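Esterase (Alcaligenes sp., PDB 1QLW) probably hydrolyses carboxylic esters, as a bacterial esterase with the alpha/beta hydrolase fold. Local coordinates at residues Gln55-Gln58 against Arg59-Arg62; Asn118-Leu122 against Gly123-Ala127. All coordinates share one frame; numbering follows the deposited sequence.

Contact 1 (Gln55-Gln58 against Arg59-Arg62). With SO4 (sulfate ion), chain C.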
loop_
_atom_site.group_PDB
_atom_site.type_symbol
_atom_site.label_atom_id
_atom_site.label_comp_id
_atom_site.label_asym_id
_atom_site.label_seq_id
_atom_site.Cartn_x
_atom_site.Cartn_y
_atom_site.Cartn_z
ATOM N N GLN A 55 -10.565 -2.191 9.302
ATOM C CA GLN A 55 -10.400 -2.391 10.738
ATOM C C GLN A 55 -11.770 -2.153 11.365
ATOM O O GLN A 55 -12.437 -1.169 11.042
ATOM C CB GLN A 55 -9.306 -1.504 11.302
ATOM C CG GLN A 55 -7.933 -1.972 10.835
ATOM C CD GLN A 55 -6.723 -1.391 11.483
ATOM O OE1 GLN A 55 -5.966 -2.049 12.209
ATOM N NE2 GLN A 55 -6.523 -0.122 11.200
ATOM N N ILE A 56 -12.163 -3.048 12.267
ATOM C CA ILE A 56 -13.509 -3.044 12.837
ATOM C C ILE A 56 -13.384 -2.984 14.356
ATOM O O ILE A 56 -12.852 -3.919 14.964
ATOM C CB ILE A 56 -14.248 -4.347 12.453
ATOM C CG1 ILE A 56 -14.297 -4.536 10.943
ATOM C CG2 ILE A 56 -15.639 -4.366 13.077
ATOM C CD1 ILE A 56 -15.100 -5.609 10.323
ATOM N N PRO A 57 -13.827 -1.898 14.968
ATOM C CA PRO A 57 -13.782 -1.781 16.421
ATOM C C PRO A 57 -14.832 -2.694 17.029
ATOM O O PRO A 57 -15.737 -3.184 16.337
ATOM C CB PRO A 57 -14.053 -0.297 16.678
ATOM C CG PRO A 57 -14.948 0.092 15.553
ATOM C CD PRO A 57 -14.474 -0.716 14.360
ATOM N N GLN A 58 -14.771 -2.867 18.350
ATOM C CA GLN A 58 -15.824 -3.609 19.025
ATOM C C GLN A 58 -17.127 -2.832 18.952
ATOM O O GLN A 58 -17.140 -1.608 19.033
ATOM C CB GLN A 58 -15.434 -3.815 20.495
ATOM C CG GLN A 58 -14.139 -4.606 20.618
ATOM C CD GLN A 58 -13.936 -5.088 22.039
ATOM O OE1 GLN A 58 -13.760 -4.278 22.938
ATOM N NE2 GLN A 58 -13.965 -6.397 22.200
ATOM N N ARG A 59 -18.253 -3.525 18.791
ATOM C CA ARG A 59 -19.573 -2.906 18.780
ATOM C C ARG A 59 -19.603 -1.734 17.816
ATOM O O ARG A 59 -20.053 -0.632 18.137
ATOM C CB ARG A 59 -19.948 -2.431 20.199
ATOM C CG ARG A 59 -19.831 -3.610 21.179
ATOM C CD ARG A 59 -20.517 -3.247 22.449
ATOM N NE ARG A 59 -19.965 -2.124 23.036
ATOM C CZ ARG A 59 -18.973 -2.395 23.681
ATOM N NH1 ARG A 59 -17.772 -2.900 23.627
ATOM N NH2 ARG A 59 -19.750 -1.531 24.542
ATOM N N ALA A 60 -19.134 -1.971 16.592
ATOM C CA ALA A 60 -18.984 -0.883 15.654
ATOM C C ALA A 60 -20.295 -0.200 15.333
ATOM O O ALA A 60 -21.352 -0.824 15.307
ATOM C CB ALA A 60 -18.342 -1.348 14.350
ATOM N N LYS A 61 -20.217 1.087 15.064
ATOM C CA LYS A 61 -21.385 1.845 14.631
ATOM C C LYS A 61 -21.897 1.240 13.323
ATOM O O LYS A 61 -21.173 0.580 12.572
ATOM C CB LYS A 61 -21.036 3.309 14.473
ATOM C CG LYS A 61 -20.810 3.958 15.844
ATOM C CD LYS A 61 -20.315 5.374 15.693
ATOM C CE LYS A 61 -20.100 6.139 16.976
ATOM N NZ LYS A 61 -21.374 6.538 17.629
ATOM N N ARG A 62 -23.176 1.481 13.050
ATOM C CA ARG A 62 -23.861 0.837 11.933
ATOM C C ARG A 62 -23.191 1.055 10.586
ATOM O O ARG A 62 -23.165 0.118 9.764
ATOM C CB ARG A 62 -25.310 1.324 11.870
ATOM C CG ARG A 62 -26.109 0.904 10.661
ATOM C CD ARG A 62 -26.278 -0.584 10.472
ATOM N NE ARG A 62 -26.964 -0.961 9.239
ATOM C CZ ARG A 62 -26.367 -1.118 8.063
ATOM N NH1 ARG A 62 -25.055 -0.939 7.959
ATOM N NH2 ARG A 62 -27.057 -1.461 6.992
HETATM S S SO4 C . -18.407 -7.204 18.096
HETATM O O1 SO4 C . -17.299 -6.550 18.896
HETATM O O2 SO4 C . -19.541 -6.210 18.298
HETATM O O3 SO4 C . -18.786 -8.536 18.585
HETATM O O4 SO4 C . -18.016 -7.137 16.656
HETATM O O HOH W 1 -18.022 -4.580 15.625
#

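Contact 2 (Asn118-Leu122 against Gly123-Ala127)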
loop_
_atom_site.group_PDB
_atom_site.type_symbol
_atom_site.label_atom_id
_atom_site.label_comp_id
_atom_site.label_asym_id
_atom_site.label_seq_id
_atom_site.Cartn_x
_atom_site.Cartn_y
_atom_site.Cartn_z
ATOM N N ASN A 118 6.487 -1.285 -21.672
ATOM C CA ASN A 118 7.338 -2.314 -22.266
ATOM C C ASN A 118 7.212 -2.333 -23.785
ATOM O O ASN A 118 8.202 -2.607 -24.467
ATOM C CB ASN A 118 6.990 -3.681 -21.680
ATOM C CG ASN A 118 7.597 -3.938 -20.310
ATOM O OD1 ASN A 118 7.329 -5.015 -19.732
ATOM N ND2 ASN A 118 8.397 -3.038 -19.816
ATOM N N ALA A 119 6.019 -2.063 -24.340
ATOM C CA ALA A 119 5.879 -2.058 -25.790
ATOM C C ALA A 119 6.787 -1.041 -26.427
ATOM O O ALA A 119 7.370 -1.257 -27.505
ATOM C CB ALA A 119 4.439 -1.816 -26.205
ATOM N N VAL A 120 6.913 0.146 -25.815
ATOM C CA VAL A 120 7.816 1.169 -26.329
ATOM C C VAL A 120 9.259 0.739 -26.163
ATOM O O VAL A 120 10.079 0.873 -27.076
ATOM C CB VAL A 120 7.518 2.516 -25.654
ATOM C CG1 VAL A 120 8.470 3.591 -26.142
ATOM C CG2 VAL A 120 6.075 2.922 -25.901
ATOM N N LYS A 121 9.624 0.172 -25.008
ATOM C CA LYS A 121 10.992 -0.287 -24.793
ATOM C C LYS A 121 11.396 -1.332 -25.815
ATOM O O LYS A 121 12.556 -1.385 -26.226
ATOM C CB LYS A 121 11.144 -0.792 -23.360
ATOM C CG LYS A 121 12.613 -0.909 -22.978
ATOM C CD LYS A 121 12.698 -1.058 -21.466
ATOM C CE LYS A 121 14.094 -1.399 -21.045
ATOM N NZ LYS A 121 15.070 -0.334 -21.318
ATOM N N LEU A 122 10.460 -2.184 -26.203
ATOM C CA LEU A 122 10.673 -3.237 -27.181
ATOM C C LEU A 122 10.672 -2.741 -28.614
ATOM O O LEU A 122 10.855 -3.544 -29.543
ATOM C CB LEU A 122 9.589 -4.305 -26.988
ATOM C CG LEU A 122 9.760 -5.170 -25.735
ATOM C CD1 LEU A 122 8.466 -5.903 -25.423
ATOM C CD2 LEU A 122 10.895 -6.173 -25.921
ATOM N N GLY A 123 10.396 -1.462 -28.849
ATOM C CA GLY A 123 10.376 -0.899 -30.184
ATOM C C GLY A 123 9.133 -1.263 -30.975
ATOM O O GLY A 123 9.129 -1.080 -32.194
ATOM N N LYS A 124 8.081 -1.693 -30.300
ATOM C CA LYS A 124 6.836 -2.099 -30.954
ATOM C C LYS A 124 5.792 -0.998 -30.986
ATOM O O LYS A 124 4.807 -1.116 -31.715
ATOM C CB LYS A 124 6.276 -3.339 -30.254
ATOM C CG LYS A 124 7.192 -4.542 -30.346
ATOM C CD LYS A 124 6.558 -5.792 -29.761
ATOM C CE LYS A 124 7.487 -6.982 -29.865
ATOM N NZ LYS A 124 6.817 -8.268 -29.534
ATOM N N ALA A 125 5.964 0.050 -30.197
ATOM C CA ALA A 125 5.015 1.144 -30.098
ATOM C C ALA A 125 5.815 2.429 -29.898
ATOM O O ALA A 125 6.935 2.415 -29.372
ATOM C CB ALA A 125 4.072 0.936 -28.925
ATOM N N PRO A 126 5.253 3.569 -30.283
ATOM C CA PRO A 126 5.919 4.835 -30.202
ATOM C C PRO A 126 5.904 5.463 -28.830
ATOM O O PRO A 126 5.001 5.220 -28.031
ATOM C CB PRO A 126 5.118 5.686 -31.207
ATOM C CG PRO A 126 3.726 5.179 -31.062
ATOM C CD PRO A 126 3.922 3.684 -30.952
ATOM N N ALA A 127 6.831 6.376 -28.588
ATOM C CA ALA A 127 6.890 7.087 -27.308
ATOM C C ALA A 127 5.613 7.826 -26.975
ATOM O O ALA A 127 5.263 7.950 -25.794
ATOM C CB ALA A 127 8.073 8.051 -27.304
HETATM O O HOH W 2 9.755 2.573 -29.316
#

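Contact 1 (Gln55-Gln58 against Arg59-Arg62)
Pro57 lays one edge of its ring, CG and CD, against the methyl group of Ala60, with CG 3.9 Å from Ala60 CB. The CG2 branch of Ile56 meets the same methyl, Ala60 CB, at 4.2 Å, making it the small apolar point on which both side chains converge. An alanine suits this place because its single methyl is enough to meet both neighbours. From Pro57 to Ala60 the backbone reverses in a beta turn, with Gln58 and Arg59 at its corners; the positive phi of Arg59 (51°) makes it resemble type II. The direct bond that often closes such a turn is replaced here: Pro57 O lies 3.6 Å from Ala60 N, and a water joins them, donating to Pro57 O at 2.8 Å and accepting from Ala60 N. Its remaining proton goes to O4 of a sulfate ion, probably picked up from the crystallisation liquor, so the water ties both ends of the turn to the anion. Arg59 holds the same sulfate by its main-chain N, which reaches O2 at 3.0 Å and O1 at a longer 3.2 Å, a bond any residue but proline could make. Gln58 keeps CG beside its own backbone N (chi1 -61°), and from there an extended chain leads its amide away from the turn; CB and CG skirt O1 of the ion, and the side chain packs on Pro12 of the second subunit. The sulfate is also hydrogen-bonded to Ser16 OG of strand 13-23. The turn leads out of strand 43-57, where Ile56 is hydrogen-bonded through its backbone to strand 13-23, and starts the loop to strand 65-68, while Pro57 also rests on Leu93 of helix 88-94.

Contact 2 (Asn118-Leu122 against Gly123-Ala127)
Val120 spreads both of its methyl groups over the chain that doubles back past it. CG1 stands anti to the backbone N (chi1 178°), which carries it to within 4.0 Å of Ala127 CA, while CG2 is directed to the returning backbone and lies 3.3 Å from Pro126 O. CG2 also touches Ala125 CB, and that methyl leans on Ala119 CB as well, at 3.9 Å. A branched side chain suits the spot, since one residue must fill two directions at once. An alanine in its place would probably open a gap beside Ala127 CA and Pro126 O and deprive Ala125 CB of one of its two apolar neighbours. Gly123 is the first residue to leave helical phi and psi, with a positive phi of 76°, and its N-H returns to Val120 O at 2.9 Å. The next amide, Lys124 N, bonds to Ala119 O, also at 2.9 Å. These two nested bonds, closed round a glycine, make a Schellman motif, the C-terminal cap of helix 115-121. Glycine fits because positive phi costs it little and because a beta carbon here would collide with Leu122 O. Ala119 O takes a second, weak bond from Ala125 N, so one carbonyl holds two successive amides of the returning chain. Leu122, the last residue before the glycine, sets its CB 4.1 Å from Lys124 CG; the lysine touches the leucine with the start of its chain, and the extended remainder carries the charge onward. On the other flank a water donates to Val120 O and to Ala125 O, each at 2.8 Å, pinning the helix end to the departing chain, while Lys121 NZ is hydrogen-bonded to Leu130 O of the second subunit.

In the fold
Both contacts are surface features that turn the chain at the end of a regular element, contact 1 after strand 43-57 and contact 2 after helix 115-121. They share no element, lie on opposite sides of the chain's centre with their own centres about 49 Å apart, and each touches the second subunit. Their chemistry follows their places. The turn beside the sheet is bridged by a water, which a sulfate ion, probably from the crystallisation liquor, also binds, whereas the helix end is closed by its own backbone amides, with water as an addition. Contact 2 also buries a branched apolar side chain; in contact 1 the buried touching residue is a proline.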